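Local coordinates for protein hydrolase, haloacid dehalogenase-like family (Chlorobaculum tepidum, PDB 2HCF) that binds magnesium and probably acts as a hydrolase of the haloacid dehalogenase superfamily, at residues T14-E19 with E90-L95; I53-L58 with E67-F72; E151-A156 with A186-A191; G177-D182 with G199-E204. All coordinates share one frame; numbering follows the deposited sequence. Where two conformers were deposited one is given.

Contact 1. Residues T14-E19 with E90-L95; sequences TLLKVE and EDITLL
Lys17 and Thr93 form the hydrogen-bonded pair in the two-stranded antiparallel flap of the haloacid dehalogenase (HAD) fold, which here carries a largely helical cap insertion between its strands. Lys17 N gives to Thr93 O at 2.9 Å, and Thr93 N returns the bond to Lys17 O. The pairing runs on through Leu95 N to Leu15 O and Glu19 N to Asp91 O. Leu16, Val18, Ile92 and Leu94 share one face of this small sheet. There Ile92 reaches both neighbours: its CG2 packs on Leu16 CD2 at 3.7 Å, while its CD1 meets both methyls of Val18. Leu95 has CG anti to its carbonyl carbon (chi1 -62°), placing it over Leu16 CA at 3.8 Å; CD1 continues to Thr14 O at 3.7 Å. Leu95 CD2 lies 4.2 Å from Lys17 CG, the two side chains crossing at about a right angle. An alanine here would probably open a gap against the backbone of Thr14 and Leu16 and beside Lys17 CG. Water 1 gives to Asp91 O at 2.7 Å and also bonds Lys17 O and Thr93 OG1. Four main-chain bonds thus hold the strands in register, while the face of Leu16 and Val18 packs on helix 121-129.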
loop_
_atom_site.group_PDB
_atom_site.type_symbol
_atom_site.label_atom_id
_atom_site.label_comp_id
_atom_site.label_asym_id
_atom_site.label_seq_id
_atom_site.Cartn_x
_atom_site.Cartn_y
_atom_site.Cartn_z
ATOM N N THR A 14 1.223 -6.321 4.576
ATOM C CA THR A 14 0.197 -5.932 5.527
ATOM C C THR A 14 -1.074 -6.761 5.332
ATOM O O THR A 14 -1.546 -7.429 6.262
ATOM C CB THR A 14 -0.141 -4.445 5.378
ATOM O OG1 THR A 14 1.043 -3.648 5.584
ATOM C CG2 THR A 14 -1.197 -4.007 6.376
ATOM N N LEU A 15 -1.626 -6.717 4.130
ATOM C CA LEU A 15 -2.787 -7.590 3.811
ATOM C C LEU A 15 -2.389 -8.888 3.141
ATOM O O LEU A 15 -3.026 -9.919 3.328
ATOM C CB LEU A 15 -3.754 -6.847 2.902
ATOM C CG LEU A 15 -4.320 -5.523 3.429
ATOM C CD1 LEU A 15 -5.159 -4.847 2.319
ATOM C CD2 LEU A 15 -5.170 -5.787 4.656
ATOM N N LEU A 16 -1.375 -8.823 2.302
ATOM C CA LEU A 16 -0.979 -9.977 1.514
ATOM C C LEU A 16 0.463 -9.833 1.084
ATOM O O LEU A 16 1.086 -8.766 1.297
ATOM C CB LEU A 16 -1.897 -10.133 0.297
ATOM C CG LEU A 16 -2.015 -8.933 -0.690
ATOM C CD1 LEU A 16 -0.843 -8.847 -1.675
ATOM C CD2 LEU A 16 -3.334 -9.083 -1.490
ATOM N N LYS A 17 0.977 -10.931 0.520
ATOM C CA LYS A 17 2.268 -10.980 -0.160
ATOM C C LYS A 17 2.115 -11.615 -1.508
ATOM O O LYS A 17 1.192 -12.409 -1.734
ATOM C CB LYS A 17 3.291 -11.779 0.630
ATOM C CG LYS A 17 3.698 -11.054 1.902
ATOM C CD LYS A 17 4.718 -11.813 2.689
ATOM C CE LYS A 17 5.030 -11.031 3.974
ATOM N NZ LYS A 17 6.004 -11.717 4.862
ATOM N N VAL A 18 3.028 -11.228 -2.404
ATOM C CA VAL A 18 3.050 -11.732 -3.765
ATOM C C VAL A 18 4.329 -12.483 -4.010
ATOM O O VAL A 18 5.369 -12.136 -3.471
ATOM C CB VAL A 18 2.960 -10.605 -4.808
ATOM C CG1 VAL A 18 2.659 -11.212 -6.219
ATOM C CG2 VAL A 18 1.852 -9.628 -4.429
ATOM N N GLU A 19 4.230 -13.472 -4.887
ATOM C CA GLU A 19 5.348 -14.301 -5.288
ATOM C C GLU A 19 6.388 -13.455 -6.064
ATOM O O GLU A 19 6.074 -12.371 -6.517
ATOM C CB GLU A 19 4.748 -15.473 -6.081
ATOM C CG GLU A 19 5.655 -16.481 -6.560
ATOM C CD GLU A 19 6.396 -17.200 -5.488
ATOM O OE1 GLU A 19 5.802 -18.065 -4.807
ATOM O OE2 GLU A 19 7.599 -16.932 -5.388
ATOM N N GLU A 90 -2.511 -18.376 -6.984
ATOM C CA GLU A 90 -1.422 -19.082 -6.298
ATOM C C GLU A 90 -0.179 -18.232 -6.039
ATOM O O GLU A 90 0.711 -18.639 -5.272
ATOM C CB GLU A 90 -1.032 -20.312 -7.102
ATOM C CG GLU A 90 -2.123 -21.395 -7.127
ATOM C CD GLU A 90 -3.306 -21.108 -8.071
ATOM O OE1 GLU A 90 -3.176 -20.278 -8.999
ATOM O OE2 GLU A 90 -4.390 -21.720 -7.869
ATOM N N ASP A 91 -0.099 -17.082 -6.697
ATOM C CA ASP A 91 0.971 -16.109 -6.461
ATOM C C ASP A 91 0.718 -15.222 -5.235
ATOM O O ASP A 91 1.634 -14.560 -4.774
ATOM C CB ASP A 91 1.170 -15.224 -7.706
ATOM C CG ASP A 91 1.646 -16.015 -8.920
ATOM O OD1 ASP A 91 2.495 -16.920 -8.752
ATOM O OD2 ASP A 91 1.192 -15.727 -10.049
ATOM N N ILE A 92 -0.514 -15.219 -4.708
ATOM C CA ILE A 92 -0.908 -14.314 -3.618
ATOM C C ILE A 92 -1.107 -15.129 -2.343
ATOM O O ILE A 92 -1.774 -16.167 -2.333
ATOM C CB ILE A 92 -2.245 -13.499 -3.947
ATOM C CG1 ILE A 92 -2.176 -12.805 -5.315
ATOM C CG2 ILE A 92 -2.562 -12.472 -2.865
ATOM C CD1 ILE A 92 -1.067 -11.766 -5.485
ATOM N N THR A 93 -0.534 -14.652 -1.261
ATOM C CA THR A 93 -0.707 -15.235 0.045
ATOM C C THR A 93 -1.388 -14.189 0.920
ATOM O O THR A 93 -0.819 -13.154 1.172
ATOM C CB THR A 93 0.679 -15.541 0.632
ATOM O OG1 THR A 93 1.278 -16.572 -0.155
ATOM C CG2 THR A 93 0.605 -15.969 2.095
ATOM N N LEU A 94 -2.617 -14.466 1.345
ATOM C CA LEU A 94 -3.299 -13.617 2.317
ATOM C C LEU A 94 -2.658 -13.792 3.715
ATOM O O LEU A 94 -2.411 -14.909 4.150
ATOM C CB LEU A 94 -4.794 -13.978 2.304
ATOM C CG LEU A 94 -5.786 -12.847 2.594
ATOM C CD1 LEU A 94 -5.844 -11.890 1.429
ATOM C CD2 LEU A 94 -7.161 -13.373 2.888
ATOM N N LEU A 95 -2.338 -12.696 4.405
ATOM C CA LEU A 95 -1.675 -12.790 5.701
ATOM C C LEU A 95 -2.645 -13.176 6.812
ATOM O O LEU A 95 -3.868 -13.210 6.587
ATOM C CB LEU A 95 -0.950 -11.488 5.978
ATOM C CG LEU A 95 0.125 -11.235 4.933
ATOM C CD1 LEU A 95 0.919 -9.970 5.270
ATOM C CD2 LEU A 95 1.084 -12.426 4.821
HETATM O O HOH W 1 2.509 -15.373 -2.322
#

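Contact 2. Residues I53-L58 with E67-F72; sequences IIYEVL and EIADKF
Tyr55 and Ile68 make the central fit between two helices of the helical cap that this HAD-family protein inserts into its flap. Helices 50-59 and 65-86 run in broadly opposing directions, their local axes 10.5 Å apart at 136°, and the gap is bridged by side chains without a hydrogen bond. Ile68 is the main bump, entering a hollow walled by Ile54, Tyr55 and Leu58. Its CG2 makes a CH-pi contact over one face of the Tyr55 ring, 3.8 Å from the centroid, and also touches Ile54 CG2. The other branch slips beside Leu58, with Ile68 CD1 at 3.8 Å from Leu58 CB. One turn on, Phe72 CG lies anti to the backbone N (chi1 -180°), which carries the ring toward helix 50-59, where CE2 meets Ile54 CD1 at 4.0 Å. The Tyr55 and Phe72 rings are nearly parallel but slid apart, overlapping little. Arg65 adds a cation-pi contact to Tyr55. An alanine in place of Tyr55 would probably leave Ile68 CG2 without the ring it rests on and open a gap beside Phe72 and Ala69. At the hydroxyl end of the ring, Tyr55 OH lies 3.3 Å from Ala69 CB.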
loop_
_atom_site.group_PDB
_atom_site.type_symbol
_atom_site.label_atom_id
_atom_site.label_comp_id
_atom_site.label_asym_id
_atom_site.label_seq_id
_atom_site.Cartn_x
_atom_site.Cartn_y
_atom_site.Cartn_z
ATOM N N ILE A 53 10.170 3.517 -7.578
ATOM C CA ILE A 53 10.962 2.330 -7.875
ATOM C C ILE A 53 11.443 2.380 -9.331
ATOM O O ILE A 53 12.587 2.063 -9.597
ATOM C CB ILE A 53 10.152 1.032 -7.635
ATOM C CG1 ILE A 53 9.841 0.875 -6.135
ATOM C CG2 ILE A 53 10.950 -0.174 -8.137
ATOM C CD1 ILE A 53 8.796 -0.239 -5.849
ATOM N N ILE A 54 10.568 2.800 -10.251
ATOM C CA ILE A 54 10.913 2.911 -11.671
ATOM C C ILE A 54 12.025 3.904 -11.847
ATOM O O ILE A 54 12.995 3.602 -12.525
ATOM C CB ILE A 54 9.689 3.257 -12.540
ATOM C CG1 ILE A 54 8.721 2.067 -12.515
ATOM C CG2 ILE A 54 10.098 3.639 -13.971
ATOM C CD1 ILE A 54 7.350 2.310 -13.181
ATOM N N TYR A 55 11.909 5.073 -11.217
ATOM C CA TYR A 55 12.972 6.088 -11.315
ATOM C C TYR A 55 14.287 5.601 -10.719
ATOM O O TYR A 55 15.347 5.851 -11.296
ATOM C CB TYR A 55 12.549 7.451 -10.700
ATOM C CG TYR A 55 11.697 8.312 -11.637
ATOM C CD1 TYR A 55 12.281 9.175 -12.561
ATOM C CD2 TYR A 55 10.309 8.251 -11.602
ATOM C CE1 TYR A 55 11.500 9.941 -13.425
ATOM C CE2 TYR A 55 9.524 9.019 -12.444
ATOM C CZ TYR A 55 10.125 9.851 -13.367
ATOM O OH TYR A 55 9.315 10.593 -14.202
ATOM N N GLU A 56 14.227 4.907 -9.591
ATOM C CA GLU A 56 15.429 4.460 -8.908
ATOM C C GLU A 56 16.190 3.434 -9.734
ATOM O O GLU A 56 17.331 3.654 -10.058
ATOM C CB GLU A 56 15.143 3.933 -7.496
ATOM C CG GLU A 56 16.446 3.543 -6.760
ATOM C CD GLU A 56 16.293 3.367 -5.248
ATOM O OE1 GLU A 56 15.189 3.604 -4.692
ATOM O OE2 GLU A 56 17.303 2.992 -4.610
ATOM N N VAL A 57 15.552 2.350 -10.127
ATOM C CA VAL A 57 16.280 1.276 -10.823
ATOM C C VAL A 57 16.851 1.697 -12.188
ATOM O O VAL A 57 17.906 1.189 -12.610
ATOM C CB VAL A 57 15.421 0.003 -10.943
ATOM C CG1 VAL A 57 14.907 -0.414 -9.561
ATOM C CG2 VAL A 57 14.282 0.208 -11.900
ATOM N N LEU A 58 16.157 2.615 -12.871
ATOM C CA LEU A 58 16.620 3.182 -14.128
ATOM C C LEU A 58 17.691 4.225 -13.918
ATOM O O LEU A 58 18.694 4.260 -14.647
ATOM C CB LEU A 58 15.462 3.769 -14.939
ATOM C CG LEU A 58 14.449 2.703 -15.408
ATOM C CD1 LEU A 58 13.288 3.349 -16.147
ATOM C CD2 LEU A 58 15.121 1.660 -16.273
ATOM N N GLU A 67 14.555 11.523 -19.234
ATOM C CA GLU A 67 14.493 10.341 -20.132
ATOM C C GLU A 67 13.545 9.253 -19.596
ATOM O O GLU A 67 12.773 8.626 -20.340
ATOM C CB GLU A 67 15.908 9.798 -20.323
ATOM C CG GLU A 67 16.031 8.589 -21.207
ATOM C CD GLU A 67 17.465 8.042 -21.271
ATOM O OE1 GLU A 67 18.375 8.609 -20.597
ATOM O OE2 GLU A 67 17.664 7.039 -22.000
ATOM N N ILE A 68 13.607 9.028 -18.293
ATOM C CA ILE A 68 12.698 8.092 -17.658
ATOM C C ILE A 68 11.263 8.614 -17.796
ATOM O O ILE A 68 10.376 7.876 -18.199
ATOM C CB ILE A 68 13.048 7.883 -16.184
ATOM C CG1 ILE A 68 14.449 7.270 -16.065
ATOM C CG2 ILE A 68 11.982 6.968 -15.494
ATOM C CD1 ILE A 68 15.106 7.516 -14.740
ATOM N N ALA A 69 11.063 9.890 -17.468
ATOM C CA ALA A 69 9.743 10.544 -17.528
ATOM C C ALA A 69 9.079 10.443 -18.892
ATOM O O ALA A 69 7.862 10.237 -18.991
ATOM C CB ALA A 69 9.878 12.011 -17.147
ATOM N N ASP A 70 9.876 10.569 -19.946
ATOM C CA ASP A 70 9.358 10.526 -21.305
ATOM C C ASP A 70 8.570 9.262 -21.643
ATOM O O ASP A 70 7.643 9.319 -22.449
ATOM C CB ASP A 70 10.487 10.674 -22.328
ATOM C CG ASP A 70 9.961 10.901 -23.736
ATOM O OD1 ASP A 70 9.206 11.867 -23.944
ATOM O OD2 ASP A 70 10.289 10.124 -24.642
ATOM N N LYS A 71 8.968 8.120 -21.089
ATOM C CA LYS A 71 8.279 6.861 -21.362
ATOM C C LYS A 71 7.626 6.256 -20.119
ATOM O O LYS A 71 7.206 5.119 -20.138
ATOM C CB LYS A 71 9.241 5.845 -21.954
ATOM C CG LYS A 71 9.902 6.255 -23.273
ATOM C CD LYS A 71 10.679 5.045 -23.815
ATOM C CE LYS A 71 11.443 5.322 -25.087
ATOM N NZ LYS A 71 12.518 4.251 -25.379
ATOM N N PHE A 72 7.538 7.031 -19.050
ATOM C CA PHE A 72 7.033 6.525 -17.769
ATOM C C PHE A 72 5.623 5.947 -17.900
ATOM O O PHE A 72 5.367 4.813 -17.475
ATOM C CB PHE A 72 7.068 7.625 -16.691
ATOM C CG PHE A 72 6.572 7.170 -15.356
ATOM C CD1 PHE A 72 5.206 7.183 -15.071
ATOM C CD2 PHE A 72 7.445 6.701 -14.394
ATOM C CE1 PHE A 72 4.715 6.772 -13.840
ATOM C CE2 PHE A 72 6.952 6.268 -13.164
ATOM C CZ PHE A 72 5.574 6.325 -12.896
#

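Contact 3. Residues E151-A156 with A186-A191; sequences ELPHIA and ARELDA
Pro153 and Glu188 bring the two backbones to their nearest approach, CA to CA 6.8 Å, where the first turn of helix 152-164 passes the C-terminal end of helix 180-187. That end is a Schellman motif: Ala191 N bonds back to Ala186 O at 3.0 Å and Asp190 N to Arg187 O, with Asp190 at positive phi. Ala186 O accepts from Leu189 N as well, and its two donors arrive from opposite faces of the carbonyl plane. Across the gap, Pro153 CB packs on Leu189 CG at 3.7 Å and Pro153 CG faces Glu188 CB at 4.0 Å. Leu189 also sends CD2 to His154 ND1 at 3.6 Å, and leans on Ile173 of the central sheet. The Glu188 chain bends at chi2 (-67°), bringing CD round toward His154. His154 NE2 donates to Glu188 OE1 at 2.9 Å, using its anti lone pair; the acceptor lies at the ring edge near its plane, while the carboxylate is turned 78° from the ring. The bond requires a proton on NE2, and the nearby carboxylate would probably favour a protonated imidazole, adding charge attraction to a joint otherwise made of plain packing well away from the magnesium.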
loop_
_atom_site.group_PDB
_atom_site.type_symbol
_atom_site.label_atom_id
_atom_site.label_comp_id
_atom_site.label_asym_id
_atom_site.label_seq_id
_atom_site.Cartn_x
_atom_site.Cartn_y
_atom_site.Cartn_z
ATOM N N GLU A 151 2.808 12.417 0.372
ATOM C CA GLU A 151 1.688 13.148 -0.237
ATOM C C GLU A 151 0.351 12.395 -0.124
ATOM O O GLU A 151 -0.712 13.022 -0.098
ATOM C CB GLU A 151 1.994 13.432 -1.711
ATOM C CG GLU A 151 3.238 14.313 -1.903
ATOM C CD GLU A 151 3.567 14.578 -3.368
ATOM O OE1 GLU A 151 2.622 14.666 -4.212
ATOM O OE2 GLU A 151 4.788 14.698 -3.675
ATOM N N LEU A 152 0.406 11.065 -0.027
ATOM C CA LEU A 152 -0.804 10.221 -0.054
ATOM C C LEU A 152 -1.863 10.404 1.059
ATOM O O LEU A 152 -3.055 10.364 0.769
ATOM C CB LEU A 152 -0.408 8.750 -0.136
ATOM C CG LEU A 152 0.274 8.217 -1.407
ATOM C CD1 LEU A 152 0.060 6.713 -1.527
ATOM C CD2 LEU A 152 -0.163 8.933 -2.662
ATOM N N PRO A 153 -1.451 10.586 2.328
ATOM C CA PRO A 153 -2.433 10.751 3.406
ATOM C C PRO A 153 -3.352 11.949 3.159
ATOM O O PRO A 153 -4.526 11.878 3.402
ATOM C CB PRO A 153 -1.563 11.026 4.639
ATOM C CG PRO A 153 -0.253 10.535 4.293
ATOM C CD PRO A 153 -0.078 10.683 2.835
ATOM N N HIS A 154 -2.781 13.053 2.698
ATOM C CA HIS A 154 -3.556 14.246 2.402
ATOM C C HIS A 154 -4.588 13.968 1.343
ATOM O O HIS A 154 -5.748 14.279 1.519
ATOM C CB HIS A 154 -2.648 15.360 1.953
ATOM C CG HIS A 154 -1.603 15.722 2.947
ATOM N ND1 HIS A 154 -1.889 16.381 4.123
ATOM C CD2 HIS A 154 -0.261 15.531 2.937
ATOM C CE1 HIS A 154 -0.771 16.587 4.792
ATOM N NE2 HIS A 154 0.237 16.095 4.088
ATOM N N ILE A 155 -4.153 13.329 0.268
ATOM C CA ILE A 155 -5.017 12.961 -0.843
ATOM C C ILE A 155 -6.150 12.024 -0.401
ATOM O O ILE A 155 -7.309 12.255 -0.727
ATOM C CB ILE A 155 -4.185 12.302 -1.985
ATOM C CG1 ILE A 155 -3.296 13.345 -2.654
ATOM C CG2 ILE A 155 -5.103 11.537 -3.011
ATOM C CD1 ILE A 155 -2.317 12.771 -3.666
ATOM N N ALA A 156 -5.808 10.969 0.339
ATOM C CA ALA A 156 -6.814 10.077 0.907
ATOM C C ALA A 156 -7.753 10.800 1.858
ATOM O O ALA A 156 -8.928 10.556 1.815
ATOM C CB ALA A 156 -6.163 8.909 1.612
ATOM N N ALA A 186 1.946 8.573 8.185
ATOM C CA ALA A 186 0.880 8.877 9.138
ATOM C C ALA A 186 1.120 10.182 9.886
ATOM O O ALA A 186 0.179 10.877 10.267
ATOM C CB ALA A 186 0.717 7.744 10.120
ATOM N N ARG A 187 2.382 10.529 10.096
ATOM C CA ARG A 187 2.723 11.748 10.810
ATOM C C ARG A 187 2.240 12.995 10.056
ATOM O O ARG A 187 2.002 14.037 10.669
ATOM C CB ARG A 187 4.237 11.854 11.026
ATOM C CG ARG A 187 4.893 10.646 11.743
ATOM C CD ARG A 187 6.411 10.866 11.933
ATOM N NE ARG A 187 7.091 9.619 12.336
ATOM C CZ ARG A 187 8.317 9.238 11.955
ATOM N NH1 ARG A 187 9.085 9.988 11.151
ATOM N NH2 ARG A 187 8.795 8.090 12.412
ATOM N N GLU A 188 2.066 12.877 8.739
ATOM C CA GLU A 188 1.531 13.970 7.914
ATOM C C GLU A 188 0.204 14.517 8.426
ATOM O O GLU A 188 -0.042 15.712 8.322
ATOM C CB GLU A 188 1.356 13.510 6.473
ATOM C CG GLU A 188 2.675 13.265 5.782
ATOM C CD GLU A 188 3.455 14.554 5.584
ATOM O OE1 GLU A 188 2.863 15.559 5.127
ATOM O OE2 GLU A 188 4.666 14.578 5.883
ATOM N N LEU A 189 -0.630 13.650 8.993
ATOM C CA LEU A 189 -1.941 14.067 9.467
ATOM C C LEU A 189 -2.056 14.016 10.978
ATOM O O LEU A 189 -3.165 14.167 11.506
ATOM C CB LEU A 189 -2.984 13.130 8.892
ATOM C CG LEU A 189 -3.085 12.991 7.372
ATOM C CD1 LEU A 189 -4.211 12.014 7.104
ATOM C CD2 LEU A 189 -3.335 14.332 6.689
ATOM N N ASP A 190 -0.918 13.818 11.655
ATOM C CA ASP A 190 -0.882 13.426 13.075
ATOM C C ASP A 190 -1.852 12.267 13.330
ATOM O O ASP A 190 -2.532 12.207 14.359
ATOM C CB ASP A 190 -1.185 14.614 13.998
ATOM C CG ASP A 190 -0.890 14.313 15.478
ATOM O OD1 ASP A 190 -0.104 13.389 15.764
ATOM O OD2 ASP A 190 -1.445 15.013 16.356
ATOM N N ALA A 191 -1.897 11.325 12.394
ATOM C CA ALA A 191 -2.837 10.207 12.497
ATOM C C ALA A 191 -2.311 9.112 13.421
ATOM O O ALA A 191 -1.143 9.139 13.825
ATOM C CB ALA A 191 -3.114 9.645 11.146
#

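Contact 4. Residues G177-D182 with G199-E204; sequences GDTEHD and GNFTME. With MG (magnesium ion), chain B.
Asp178 and Gly199 face each other at the magnesium site of the HAD fold, where segment 177-182 carries the GDxxxD form of HAD motif IV at the end of a central strand. Asp178 CG sits between the backbone N and the carbonyl carbon (chi1 70°), and OD1 binds the magnesium ion at 2.1 Å. Asp10, Asp12 O and waters 4, 5 and 6 complete six ligands. The second oxygen of Asp178 turns to the neighbouring loop: OD2 lies 3.5 Å from Gly199 CA, where a side chain would clash. OD2 also accepts from water 4, itself a metal ligand, and from water 3, which takes a bond from Asn200 N at 2.8 Å. Water 2 makes a further bridge, giving to Asp178 O at 2.9 Å and accepting from Gly199 N and Phe201 N. The loops thus meet largely through water. Phe201 adds an apolar touch, with CE2 at 3.8 Å from Thr179 CG2 and Asp178 O near the ring plane at its edge. Thr179 and Asp182 form a capping box, and Asp182 OD1 is paired with Arg149. Asp182 OD2 accepts from Thr179 N and Thr179 OG1 on opposite faces of the carboxylate, and from water 5 of the metal shell. As N-cap of helix 180-187, Thr179 takes a bond at OG1 from His181 N at 2.8 Å.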
loop_
_atom_site.group_PDB
_atom_site.type_symbol
_atom_site.label_atom_id
_atom_site.label_comp_id
_atom_site.label_asym_id
_atom_site.label_seq_id
_atom_site.Cartn_x
_atom_site.Cartn_y
_atom_site.Cartn_z
ATOM N N GLY A 177 0.268 -0.242 8.272
ATOM C CA GLY A 177 1.273 -0.861 7.411
ATOM C C GLY A 177 2.426 -1.548 8.121
ATOM O O GLY A 177 2.456 -1.624 9.342
ATOM N N ASP A 178 3.407 -1.997 7.334
ATOM C CA ASP A 178 4.480 -2.895 7.779
ATOM C C ASP A 178 5.908 -2.344 7.728
ATOM O O ASP A 178 6.841 -3.103 8.007
ATOM C CB ASP A 178 4.419 -4.191 6.963
ATOM C CG ASP A 178 4.834 -3.980 5.486
ATOM O OD1 ASP A 178 4.146 -3.170 4.820
ATOM O OD2 ASP A 178 5.822 -4.635 5.015
ATOM N N THR A 179 6.081 -1.054 7.380
ATOM C CA THR A 179 7.417 -0.448 7.263
ATOM C C THR A 179 7.496 0.922 7.883
ATOM O O THR A 179 6.486 1.542 8.230
ATOM C CB THR A 179 7.877 -0.273 5.780
ATOM O OG1 THR A 179 7.340 0.958 5.246
ATOM C CG2 THR A 179 7.430 -1.465 4.933
ATOM N N GLU A 180 8.728 1.426 7.987
ATOM C CA GLU A 180 8.941 2.782 8.459
ATOM C C GLU A 180 8.198 3.815 7.600
ATOM O O GLU A 180 7.851 4.879 8.090
ATOM C CB GLU A 180 10.428 3.121 8.468
ATOM C CG GLU A 180 11.030 3.263 7.112
ATOM C CD GLU A 180 12.518 3.595 7.158
ATOM O OE1 GLU A 180 12.862 4.618 7.782
ATOM O OE2 GLU A 180 13.328 2.831 6.580
ATOM N N HIS A 181 7.952 3.493 6.327
ATOM C CA HIS A 181 7.328 4.455 5.414
ATOM C C HIS A 181 5.848 4.638 5.739
ATOM O O HIS A 181 5.304 5.734 5.617
ATOM C CB HIS A 181 7.535 4.018 3.972
ATOM C CG HIS A 181 8.970 3.782 3.634
ATOM N ND1 HIS A 181 9.939 4.753 3.813
ATOM C CD2 HIS A 181 9.616 2.681 3.197
ATOM C CE1 HIS A 181 11.111 4.266 3.451
ATOM N NE2 HIS A 181 10.941 3.015 3.059
ATOM N N ASP A 182 5.199 3.549 6.135
ATOM C CA ASP A 182 3.845 3.596 6.623
ATOM C C ASP A 182 3.758 4.462 7.882
ATOM O O ASP A 182 2.932 5.372 7.976
ATOM C CB ASP A 182 3.351 2.183 6.887
ATOM C CG ASP A 182 3.453 1.330 5.647
ATOM O OD1 ASP A 182 2.575 1.469 4.795
ATOM O OD2 ASP A 182 4.419 0.553 5.501
ATOM N N GLY A 199 6.001 -7.911 7.482
ATOM C CA GLY A 199 6.805 -7.734 6.287
ATOM C C GLY A 199 8.233 -8.107 6.574
ATOM O O GLY A 199 8.515 -9.060 7.351
ATOM N N ASN A 200 9.148 -7.333 6.012
ATOM C CA ASN A 200 10.555 -7.623 6.166
ATOM C C ASN A 200 11.212 -6.966 7.380
ATOM O O ASN A 200 12.408 -7.087 7.551
ATOM C CB ASN A 200 11.292 -7.288 4.860
ATOM C CG ASN A 200 10.782 -8.116 3.703
ATOM O OD1 ASN A 200 10.383 -9.262 3.884
ATOM N ND2 ASN A 200 10.742 -7.529 2.530
ATOM N N PHE A 201 10.421 -6.335 8.251
ATOM C CA PHE A 201 10.986 -5.570 9.401
ATOM C C PHE A 201 10.399 -6.094 10.692
ATOM O O PHE A 201 9.190 -6.281 10.807
ATOM C CB PHE A 201 10.749 -4.077 9.251
ATOM C CG PHE A 201 11.205 -3.570 7.933
ATOM C CD1 PHE A 201 12.553 -3.264 7.721
ATOM C CD2 PHE A 201 10.315 -3.520 6.860
ATOM C CE1 PHE A 201 12.992 -2.885 6.461
ATOM C CE2 PHE A 201 10.745 -3.130 5.616
ATOM C CZ PHE A 201 12.079 -2.823 5.404
ATOM N N THR A 202 11.274 -6.374 11.637
ATOM C CA THR A 202 10.861 -6.934 12.926
ATOM C C THR A 202 10.213 -5.845 13.811
ATOM O O THR A 202 10.346 -4.649 13.539
ATOM C CB THR A 202 12.069 -7.496 13.662
ATOM O OG1 THR A 202 12.985 -6.425 13.946
ATOM C CG2 THR A 202 12.770 -8.550 12.810
HETATM N N MSE A 203 9.558 -6.271 14.898
HETATM C CA MSE A 203 9.025 -5.338 15.893
HETATM C C MSE A 203 10.136 -4.460 16.426
HETATM O O MSE A 203 9.954 -3.257 16.586
HETATM C CB MSE A 203 8.317 -6.102 17.019
HETATM C CG MSE A 203 7.127 -6.866 16.503
HETATM SE SE MSE A 203 6.048 -7.591 17.946
HETATM C CE MSE A 203 7.330 -8.856 18.560
ATOM N N GLU A 204 11.294 -5.054 16.699
ATOM C CA GLU A 204 12.425 -4.264 17.201
ATOM C C GLU A 204 12.813 -3.186 16.217
ATOM O O GLU A 204 13.089 -2.078 16.610
ATOM C CB GLU A 204 13.646 -5.131 17.493
ATOM C CG GLU A 204 13.585 -5.764 18.863
ATOM C CD GLU A 204 14.916 -6.365 19.318
ATOM O OE1 GLU A 204 15.957 -6.126 18.629
ATOM O OE2 GLU A 204 14.875 -7.079 20.355
HETATM MG MG MG B . 3.844 -2.658 2.807
HETATM O O HOH W 2 7.389 -5.837 8.753
HETATM O O HOH W 3 8.223 -5.496 4.103
HETATM O O HOH W 4 5.845 -3.628 2.503
HETATM O O HOH W 5 4.317 -0.667 3.122
HETATM O O HOH W 6 3.828 -2.067 0.767
#

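Along the chain, contact 1 frames contact 2: the flap strands 16-18 and 92-94 bracket the helical cap, and helix 65-86 of contact 2 leads on to strand 92-94. Their centres are 27 Å apart. Contacts 3 and 4 follow in the core, alternating in sequence and sharing helix 180-187, whose start serves the metal site and whose end meets helix 152-164, with centres 18 Å apart. Contact 3 lies across the chain's centre from contact 1. Contacts 1, 2 and 3 do not touch one another, their nearest atoms being about 11 to 12 Å apart, whereas contacts 1 and 4 meet through Thr14 and Asp178, so the magnesium site lies where flap and core come together.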